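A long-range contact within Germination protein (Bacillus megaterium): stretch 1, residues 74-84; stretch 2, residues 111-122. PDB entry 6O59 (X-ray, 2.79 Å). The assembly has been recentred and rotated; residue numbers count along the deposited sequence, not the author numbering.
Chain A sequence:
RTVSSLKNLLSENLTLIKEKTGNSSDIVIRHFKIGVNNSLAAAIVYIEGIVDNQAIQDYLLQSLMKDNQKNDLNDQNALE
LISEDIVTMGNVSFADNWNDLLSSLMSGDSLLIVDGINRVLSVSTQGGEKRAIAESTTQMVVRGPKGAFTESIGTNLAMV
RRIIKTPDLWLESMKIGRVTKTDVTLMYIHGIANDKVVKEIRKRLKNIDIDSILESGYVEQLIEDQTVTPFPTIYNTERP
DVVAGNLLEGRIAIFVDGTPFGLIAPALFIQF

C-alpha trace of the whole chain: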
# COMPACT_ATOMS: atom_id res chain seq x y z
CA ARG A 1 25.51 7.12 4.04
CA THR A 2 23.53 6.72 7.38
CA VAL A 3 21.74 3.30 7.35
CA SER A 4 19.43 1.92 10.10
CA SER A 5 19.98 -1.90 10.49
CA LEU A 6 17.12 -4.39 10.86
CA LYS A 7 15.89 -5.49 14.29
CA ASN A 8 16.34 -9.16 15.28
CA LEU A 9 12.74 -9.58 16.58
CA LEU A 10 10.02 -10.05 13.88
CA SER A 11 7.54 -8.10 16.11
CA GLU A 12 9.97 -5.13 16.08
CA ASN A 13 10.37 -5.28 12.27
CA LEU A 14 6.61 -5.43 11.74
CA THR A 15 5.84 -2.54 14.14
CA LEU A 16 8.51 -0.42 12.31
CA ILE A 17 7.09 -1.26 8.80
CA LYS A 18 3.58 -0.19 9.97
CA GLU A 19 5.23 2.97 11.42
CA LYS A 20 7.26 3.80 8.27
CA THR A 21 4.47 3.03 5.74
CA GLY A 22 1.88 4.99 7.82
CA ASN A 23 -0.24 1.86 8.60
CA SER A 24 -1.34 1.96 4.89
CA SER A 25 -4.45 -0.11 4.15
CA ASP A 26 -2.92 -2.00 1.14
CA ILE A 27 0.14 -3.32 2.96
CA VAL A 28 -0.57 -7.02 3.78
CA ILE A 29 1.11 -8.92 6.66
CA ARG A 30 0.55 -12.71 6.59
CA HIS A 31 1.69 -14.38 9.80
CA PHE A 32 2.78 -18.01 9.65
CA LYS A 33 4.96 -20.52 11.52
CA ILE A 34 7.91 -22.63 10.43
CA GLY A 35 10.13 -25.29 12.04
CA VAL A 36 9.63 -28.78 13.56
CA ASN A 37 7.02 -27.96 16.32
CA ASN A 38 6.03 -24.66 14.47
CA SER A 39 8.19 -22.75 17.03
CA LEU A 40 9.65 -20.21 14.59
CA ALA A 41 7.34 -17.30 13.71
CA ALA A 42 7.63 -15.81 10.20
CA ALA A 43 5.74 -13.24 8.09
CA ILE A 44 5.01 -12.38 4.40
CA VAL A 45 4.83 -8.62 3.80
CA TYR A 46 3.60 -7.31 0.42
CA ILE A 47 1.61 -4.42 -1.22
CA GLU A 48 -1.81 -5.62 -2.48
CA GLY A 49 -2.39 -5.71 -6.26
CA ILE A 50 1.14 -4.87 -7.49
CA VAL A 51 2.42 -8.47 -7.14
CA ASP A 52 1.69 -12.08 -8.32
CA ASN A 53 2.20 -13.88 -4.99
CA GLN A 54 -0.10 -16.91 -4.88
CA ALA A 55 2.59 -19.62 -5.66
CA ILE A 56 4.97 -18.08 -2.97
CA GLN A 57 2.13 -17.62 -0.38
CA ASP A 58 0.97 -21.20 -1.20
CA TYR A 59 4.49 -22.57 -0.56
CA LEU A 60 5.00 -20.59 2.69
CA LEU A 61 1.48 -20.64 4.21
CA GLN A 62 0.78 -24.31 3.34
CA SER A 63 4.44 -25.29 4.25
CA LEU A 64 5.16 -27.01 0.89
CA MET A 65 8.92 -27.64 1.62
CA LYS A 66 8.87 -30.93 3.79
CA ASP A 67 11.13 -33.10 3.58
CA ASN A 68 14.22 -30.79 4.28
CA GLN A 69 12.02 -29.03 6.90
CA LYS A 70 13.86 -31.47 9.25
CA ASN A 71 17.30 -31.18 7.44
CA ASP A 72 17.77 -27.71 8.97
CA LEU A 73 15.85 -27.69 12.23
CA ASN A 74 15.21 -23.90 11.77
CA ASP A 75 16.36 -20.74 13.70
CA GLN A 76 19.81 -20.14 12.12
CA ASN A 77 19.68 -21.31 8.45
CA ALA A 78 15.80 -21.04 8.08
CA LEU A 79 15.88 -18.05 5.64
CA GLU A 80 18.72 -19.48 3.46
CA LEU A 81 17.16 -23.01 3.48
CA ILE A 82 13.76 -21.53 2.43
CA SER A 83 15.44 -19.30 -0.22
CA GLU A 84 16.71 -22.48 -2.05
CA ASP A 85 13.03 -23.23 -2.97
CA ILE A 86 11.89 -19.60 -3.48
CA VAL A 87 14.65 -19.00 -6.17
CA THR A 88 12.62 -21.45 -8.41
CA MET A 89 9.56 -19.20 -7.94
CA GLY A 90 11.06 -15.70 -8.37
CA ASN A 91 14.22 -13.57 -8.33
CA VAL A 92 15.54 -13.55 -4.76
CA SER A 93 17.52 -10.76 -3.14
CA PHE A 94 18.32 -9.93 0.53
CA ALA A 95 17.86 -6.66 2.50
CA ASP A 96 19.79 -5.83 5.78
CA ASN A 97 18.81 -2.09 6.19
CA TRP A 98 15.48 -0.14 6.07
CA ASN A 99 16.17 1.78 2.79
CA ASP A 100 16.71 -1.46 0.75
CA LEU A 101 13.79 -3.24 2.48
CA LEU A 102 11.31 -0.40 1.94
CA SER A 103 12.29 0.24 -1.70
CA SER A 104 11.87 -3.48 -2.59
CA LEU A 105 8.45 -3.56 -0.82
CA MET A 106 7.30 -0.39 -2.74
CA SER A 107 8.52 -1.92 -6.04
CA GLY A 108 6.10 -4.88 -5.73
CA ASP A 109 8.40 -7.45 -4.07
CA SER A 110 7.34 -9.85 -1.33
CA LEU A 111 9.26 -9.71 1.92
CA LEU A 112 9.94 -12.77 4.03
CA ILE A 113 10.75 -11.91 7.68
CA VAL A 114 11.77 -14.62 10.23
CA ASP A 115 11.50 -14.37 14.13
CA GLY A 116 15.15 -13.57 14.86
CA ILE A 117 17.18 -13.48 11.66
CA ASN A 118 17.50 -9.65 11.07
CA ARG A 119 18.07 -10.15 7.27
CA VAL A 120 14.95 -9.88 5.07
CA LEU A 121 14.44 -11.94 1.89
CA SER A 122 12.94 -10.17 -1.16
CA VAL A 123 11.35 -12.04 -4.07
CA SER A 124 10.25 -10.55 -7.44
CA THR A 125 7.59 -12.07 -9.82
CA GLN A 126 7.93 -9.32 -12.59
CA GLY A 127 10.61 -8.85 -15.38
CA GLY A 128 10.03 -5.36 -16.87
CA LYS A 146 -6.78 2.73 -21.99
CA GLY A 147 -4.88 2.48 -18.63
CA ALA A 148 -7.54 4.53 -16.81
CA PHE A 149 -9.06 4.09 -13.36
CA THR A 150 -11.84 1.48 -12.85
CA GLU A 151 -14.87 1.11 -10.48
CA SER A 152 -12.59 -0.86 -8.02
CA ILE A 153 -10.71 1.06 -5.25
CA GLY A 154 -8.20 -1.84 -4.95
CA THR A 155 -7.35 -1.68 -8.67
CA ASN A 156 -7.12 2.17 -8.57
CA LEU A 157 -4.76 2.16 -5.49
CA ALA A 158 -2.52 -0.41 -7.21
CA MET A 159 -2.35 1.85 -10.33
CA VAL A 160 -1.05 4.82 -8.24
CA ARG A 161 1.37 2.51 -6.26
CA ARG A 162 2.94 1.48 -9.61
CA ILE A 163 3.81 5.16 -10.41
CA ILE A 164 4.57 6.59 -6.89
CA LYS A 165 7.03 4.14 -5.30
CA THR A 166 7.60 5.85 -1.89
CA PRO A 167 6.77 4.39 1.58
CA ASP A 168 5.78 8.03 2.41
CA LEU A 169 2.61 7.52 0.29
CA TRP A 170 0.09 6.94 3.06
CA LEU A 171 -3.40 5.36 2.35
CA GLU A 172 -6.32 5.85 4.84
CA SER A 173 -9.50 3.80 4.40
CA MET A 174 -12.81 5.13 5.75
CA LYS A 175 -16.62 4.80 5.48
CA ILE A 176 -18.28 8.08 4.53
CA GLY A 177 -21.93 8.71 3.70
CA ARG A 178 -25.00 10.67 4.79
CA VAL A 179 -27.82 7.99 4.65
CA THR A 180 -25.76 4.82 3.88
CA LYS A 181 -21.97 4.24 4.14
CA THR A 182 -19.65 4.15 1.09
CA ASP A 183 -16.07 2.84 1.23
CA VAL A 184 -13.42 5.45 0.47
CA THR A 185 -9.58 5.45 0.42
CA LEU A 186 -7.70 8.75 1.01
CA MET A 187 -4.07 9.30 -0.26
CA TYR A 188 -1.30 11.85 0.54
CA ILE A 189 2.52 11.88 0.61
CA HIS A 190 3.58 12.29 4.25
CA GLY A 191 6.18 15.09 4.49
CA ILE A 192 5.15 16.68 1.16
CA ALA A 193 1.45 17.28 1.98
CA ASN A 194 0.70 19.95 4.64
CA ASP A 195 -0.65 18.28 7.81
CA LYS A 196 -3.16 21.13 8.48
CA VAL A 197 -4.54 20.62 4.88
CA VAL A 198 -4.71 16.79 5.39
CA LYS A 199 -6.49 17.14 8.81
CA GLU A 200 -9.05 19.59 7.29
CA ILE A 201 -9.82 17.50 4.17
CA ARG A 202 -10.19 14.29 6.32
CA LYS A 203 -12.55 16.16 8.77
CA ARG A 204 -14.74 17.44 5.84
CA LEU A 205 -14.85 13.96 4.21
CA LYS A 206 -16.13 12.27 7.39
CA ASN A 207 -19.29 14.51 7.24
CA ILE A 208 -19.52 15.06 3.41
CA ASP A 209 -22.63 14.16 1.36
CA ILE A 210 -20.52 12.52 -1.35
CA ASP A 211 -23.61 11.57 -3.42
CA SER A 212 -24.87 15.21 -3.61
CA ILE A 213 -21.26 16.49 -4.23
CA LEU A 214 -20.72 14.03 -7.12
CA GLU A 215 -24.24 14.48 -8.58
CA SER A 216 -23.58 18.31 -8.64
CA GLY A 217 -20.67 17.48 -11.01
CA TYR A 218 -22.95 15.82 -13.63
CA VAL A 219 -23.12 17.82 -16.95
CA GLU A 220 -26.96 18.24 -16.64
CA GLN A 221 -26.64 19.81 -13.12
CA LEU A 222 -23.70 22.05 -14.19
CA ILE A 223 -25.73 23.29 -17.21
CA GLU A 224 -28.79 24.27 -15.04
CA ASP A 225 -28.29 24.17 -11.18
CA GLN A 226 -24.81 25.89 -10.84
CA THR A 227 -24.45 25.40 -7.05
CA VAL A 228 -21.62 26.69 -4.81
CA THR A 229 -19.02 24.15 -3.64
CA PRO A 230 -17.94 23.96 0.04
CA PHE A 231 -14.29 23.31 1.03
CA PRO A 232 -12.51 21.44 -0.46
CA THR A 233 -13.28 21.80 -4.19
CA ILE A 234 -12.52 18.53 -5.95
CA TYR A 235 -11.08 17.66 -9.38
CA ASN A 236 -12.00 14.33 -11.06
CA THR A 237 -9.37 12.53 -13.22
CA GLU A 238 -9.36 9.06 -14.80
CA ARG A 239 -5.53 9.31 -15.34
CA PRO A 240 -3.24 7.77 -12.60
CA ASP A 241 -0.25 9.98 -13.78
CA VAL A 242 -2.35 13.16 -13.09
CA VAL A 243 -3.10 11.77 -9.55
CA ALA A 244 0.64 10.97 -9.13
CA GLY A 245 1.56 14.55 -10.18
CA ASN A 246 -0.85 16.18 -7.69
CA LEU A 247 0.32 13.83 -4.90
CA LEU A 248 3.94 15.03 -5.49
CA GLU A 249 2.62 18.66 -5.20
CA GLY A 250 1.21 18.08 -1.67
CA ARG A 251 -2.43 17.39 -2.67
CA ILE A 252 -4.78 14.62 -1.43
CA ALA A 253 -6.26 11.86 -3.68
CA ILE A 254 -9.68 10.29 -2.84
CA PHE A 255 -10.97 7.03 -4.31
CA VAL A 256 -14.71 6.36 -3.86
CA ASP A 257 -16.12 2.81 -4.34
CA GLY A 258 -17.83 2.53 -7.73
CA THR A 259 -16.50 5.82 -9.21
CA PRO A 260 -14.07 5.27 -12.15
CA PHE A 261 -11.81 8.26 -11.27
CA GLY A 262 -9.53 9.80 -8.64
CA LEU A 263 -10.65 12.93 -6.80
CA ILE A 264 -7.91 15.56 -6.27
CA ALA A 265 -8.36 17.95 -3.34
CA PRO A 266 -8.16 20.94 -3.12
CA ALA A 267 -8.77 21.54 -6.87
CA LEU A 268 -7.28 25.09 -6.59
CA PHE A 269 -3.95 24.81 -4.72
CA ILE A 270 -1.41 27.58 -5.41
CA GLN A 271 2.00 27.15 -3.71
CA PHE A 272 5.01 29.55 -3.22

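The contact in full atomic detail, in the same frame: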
# COMPACT_ATOMS: atom_id res chain seq x y z
N ASN A 74 15.46 -25.34 11.71
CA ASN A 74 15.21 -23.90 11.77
C ASN A 74 16.25 -23.06 12.57
O ASN A 74 17.39 -23.46 12.77
CB ASN A 74 13.77 -23.64 12.31
CG ASN A 74 13.49 -24.02 13.76
OD1 ASN A 74 13.74 -23.26 14.70
ND2 ASN A 74 12.92 -25.20 13.98
N ASP A 75 15.81 -21.83 12.90
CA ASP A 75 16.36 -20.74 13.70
C ASP A 75 17.56 -20.03 13.08
O ASP A 75 17.54 -18.80 13.04
CB ASP A 75 16.71 -21.17 15.13
CG ASP A 75 15.88 -20.47 16.18
OD1 ASP A 75 15.10 -21.15 16.89
OD2 ASP A 75 15.98 -19.22 16.29
N GLN A 76 18.59 -20.76 12.63
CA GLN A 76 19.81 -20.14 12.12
C GLN A 76 19.86 -20.10 10.59
O GLN A 76 20.13 -19.03 10.04
CB GLN A 76 21.09 -20.79 12.69
CG GLN A 76 20.90 -21.83 13.81
CD GLN A 76 20.42 -21.30 15.15
OE1 GLN A 76 20.40 -20.09 15.42
NE2 GLN A 76 20.01 -22.22 16.02
N ASN A 77 19.62 -21.24 9.91
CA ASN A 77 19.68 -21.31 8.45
C ASN A 77 18.29 -21.23 7.76
O ASN A 77 18.22 -21.26 6.53
CB ASN A 77 20.41 -22.58 8.01
N ALA A 78 17.19 -21.07 8.55
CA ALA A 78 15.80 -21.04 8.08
C ALA A 78 15.60 -20.23 6.80
O ALA A 78 15.07 -20.77 5.83
CB ALA A 78 14.88 -20.52 9.17
N LEU A 79 16.04 -18.96 6.78
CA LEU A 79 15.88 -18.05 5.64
C LEU A 79 16.63 -18.54 4.39
O LEU A 79 16.04 -18.54 3.31
CB LEU A 79 16.35 -16.64 6.03
CG LEU A 79 15.88 -15.48 5.17
CD1 LEU A 79 14.39 -15.24 5.34
CD2 LEU A 79 16.64 -14.22 5.52
N GLU A 80 17.89 -18.97 4.55
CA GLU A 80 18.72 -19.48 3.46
C GLU A 80 18.19 -20.84 2.95
O GLU A 80 18.16 -21.06 1.74
CB GLU A 80 20.20 -19.56 3.89
CG GLU A 80 21.05 -18.38 3.44
CD GLU A 80 20.81 -16.98 4.02
OE1 GLU A 80 20.08 -16.86 5.03
OE2 GLU A 80 21.37 -16.01 3.46
N LEU A 81 17.73 -21.71 3.85
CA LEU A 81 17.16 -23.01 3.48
C LEU A 81 15.87 -22.83 2.67
O LEU A 81 15.65 -23.55 1.70
CB LEU A 81 16.88 -23.85 4.74
CG LEU A 81 17.77 -25.06 5.01
CD1 LEU A 81 17.43 -26.25 4.11
CD2 LEU A 81 19.25 -24.70 5.01
N ILE A 82 15.03 -21.85 3.08
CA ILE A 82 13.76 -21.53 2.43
C ILE A 82 14.04 -20.90 1.07
O ILE A 82 13.35 -21.23 0.10
CB ILE A 82 12.86 -20.64 3.34
CG1 ILE A 82 12.17 -21.50 4.44
CG2 ILE A 82 11.82 -19.84 2.52
CD1 ILE A 82 11.44 -20.73 5.61
N SER A 83 15.06 -20.01 1.00
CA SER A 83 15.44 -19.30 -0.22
C SER A 83 15.77 -20.27 -1.37
O SER A 83 15.43 -19.96 -2.50
CB SER A 83 16.60 -18.33 0.02
OG SER A 83 17.88 -18.93 0.05
N GLU A 84 16.35 -21.45 -1.07
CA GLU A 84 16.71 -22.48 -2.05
C GLU A 84 15.52 -22.96 -2.88
O GLU A 84 15.71 -23.40 -4.01
CB GLU A 84 17.36 -23.68 -1.37
CG GLU A 84 18.81 -23.45 -0.97
CD GLU A 84 19.49 -24.61 -0.27
OE1 GLU A 84 18.84 -25.66 -0.07
OE2 GLU A 84 20.68 -24.46 0.09
N LEU A 111 8.26 -9.58 0.88
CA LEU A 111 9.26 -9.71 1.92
C LEU A 111 8.98 -10.94 2.75
O LEU A 111 7.82 -11.25 3.03
CB LEU A 111 9.33 -8.47 2.84
CG LEU A 111 9.41 -7.07 2.21
CD1 LEU A 111 9.38 -6.01 3.26
CD2 LEU A 111 10.64 -6.90 1.35
N LEU A 112 10.05 -11.64 3.13
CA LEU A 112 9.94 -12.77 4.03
C LEU A 112 10.79 -12.43 5.27
O LEU A 112 12.01 -12.25 5.18
CB LEU A 112 10.34 -14.11 3.38
CG LEU A 112 10.46 -15.29 4.35
CD1 LEU A 112 9.13 -15.71 4.90
CD2 LEU A 112 11.16 -16.45 3.71
N ILE A 113 10.12 -12.27 6.42
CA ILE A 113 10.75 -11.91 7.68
C ILE A 113 10.61 -13.08 8.66
O ILE A 113 9.51 -13.62 8.82
CB ILE A 113 10.15 -10.57 8.22
CG1 ILE A 113 10.03 -9.51 7.08
CG2 ILE A 113 10.96 -10.05 9.44
CD1 ILE A 113 9.63 -8.10 7.47
N VAL A 114 11.73 -13.49 9.29
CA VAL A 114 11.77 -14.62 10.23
C VAL A 114 12.17 -14.10 11.65
O VAL A 114 13.04 -13.23 11.78
CB VAL A 114 12.69 -15.76 9.70
CG1 VAL A 114 12.70 -16.96 10.65
CG2 VAL A 114 12.26 -16.21 8.30
N ASP A 115 11.50 -14.66 12.69
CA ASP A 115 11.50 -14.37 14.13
C ASP A 115 12.74 -13.69 14.67
O ASP A 115 12.57 -12.76 15.47
CB ASP A 115 11.24 -15.62 14.98
CG ASP A 115 10.58 -15.36 16.34
OD1 ASP A 115 10.49 -14.17 16.75
OD2 ASP A 115 10.15 -16.35 16.99
N GLY A 116 13.93 -14.17 14.33
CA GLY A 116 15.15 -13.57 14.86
C GLY A 116 16.32 -13.52 13.91
O GLY A 116 17.47 -13.63 14.37
N ILE A 117 16.05 -13.40 12.62
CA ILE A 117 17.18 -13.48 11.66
C ILE A 117 17.82 -12.11 11.41
O ILE A 117 19.04 -12.09 11.29
CB ILE A 117 16.78 -14.20 10.37
CG1 ILE A 117 17.20 -15.67 10.43
CG2 ILE A 117 17.39 -13.51 9.18
CD1 ILE A 117 16.06 -16.63 10.52
N ASN A 118 17.02 -11.05 11.27
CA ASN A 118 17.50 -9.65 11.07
C ASN A 118 17.98 -9.37 9.63
O ASN A 118 18.49 -8.27 9.39
CB ASN A 118 18.33 -9.11 12.24
CG ASN A 118 19.78 -8.83 11.92
OD1 ASN A 118 20.33 -9.36 10.96
ND2 ASN A 118 20.41 -7.99 12.72
N ARG A 119 17.82 -10.33 8.72
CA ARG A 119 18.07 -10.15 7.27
C ARG A 119 16.72 -10.46 6.62
O ARG A 119 16.06 -11.40 7.08
CB ARG A 119 19.24 -10.99 6.73
CG ARG A 119 20.64 -10.63 7.22
CD ARG A 119 21.91 -11.34 6.75
NE ARG A 119 23.14 -10.89 7.39
CZ ARG A 119 24.35 -11.43 7.23
NH1 ARG A 119 24.51 -12.47 6.44
NH2 ARG A 119 25.40 -10.93 7.87
N VAL A 120 16.29 -9.64 5.67
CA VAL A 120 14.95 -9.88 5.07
C VAL A 120 15.14 -10.39 3.65
O VAL A 120 16.01 -9.88 2.96
CB VAL A 120 14.09 -8.61 5.13
CG1 VAL A 120 12.89 -8.67 4.22
CG2 VAL A 120 13.66 -8.33 6.55
N LEU A 121 14.36 -11.40 3.26
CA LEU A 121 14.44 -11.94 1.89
C LEU A 121 13.38 -11.27 1.01
O LEU A 121 12.24 -11.19 1.44
CB LEU A 121 14.20 -13.45 1.95
CG LEU A 121 14.13 -14.15 0.60
CD1 LEU A 121 14.29 -15.64 0.78
CD2 LEU A 121 12.82 -13.84 -0.09
N SER A 122 13.81 -10.76 -0.14
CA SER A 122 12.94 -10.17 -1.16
C SER A 122 12.79 -11.07 -2.39
O SER A 122 13.79 -11.57 -2.91
CB SER A 122 13.48 -8.81 -1.62
OG SER A 122 13.45 -7.82 -0.60

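One leucine is at the centre of this contact. L79, in the first turn of helix 78-84, touches five residues of the other stretch and has the largest covered area of any residue here. No hydrogen bond crosses between the two stretches, so the contact rests on apolar packing.

The second stretch folds back on itself. Strands 111-114 and 120-122 pair through L112 and L121: L112 N donates to L121 O at 2.8 Å, and L121 N donates to L112 O at 3.2 Å. This pairing sets L112 and L121 side by side, both with CB toward the helix. I113 and V120 point away, as expected from the alternation of a strand. The helix runs at 146° to strand 111-114, with the axes 9.7 Å apart at closest approach.

L79 has chi1 t and chi2 p. Its CD1 lies 3.8 Å from L112 CD2, 3.8 Å from V114 CG2 and 3.8 Å from L121 CB. Its CD2 lies 3.8 Å from I117 CG2 and only 3.3 Å from R119 O. The last is a close carbon-to-oxygen approach, not a hydrogen bond.

One turn later, I82 extends the packing: its CG2 is 3.7 Å from L112 CD2. S83 faces sideways, yet its CB comes within 3.6 Å of L121 CD1. Its hydroxyl is engaged within the helix, with S83 OG donating to E80 O at 2.7 Å.

At the other end, I117 covers the start of the helix. Its CD1 is 4.3 Å from A78 CB and 3.6 Å from the backbone atom D75 O. The loop before it is tied back by I117 N, which donates to V114 O at 3.1 Å. A78 CB also lies 4.4 Å from V114 CG1, so both of its contacts are loose.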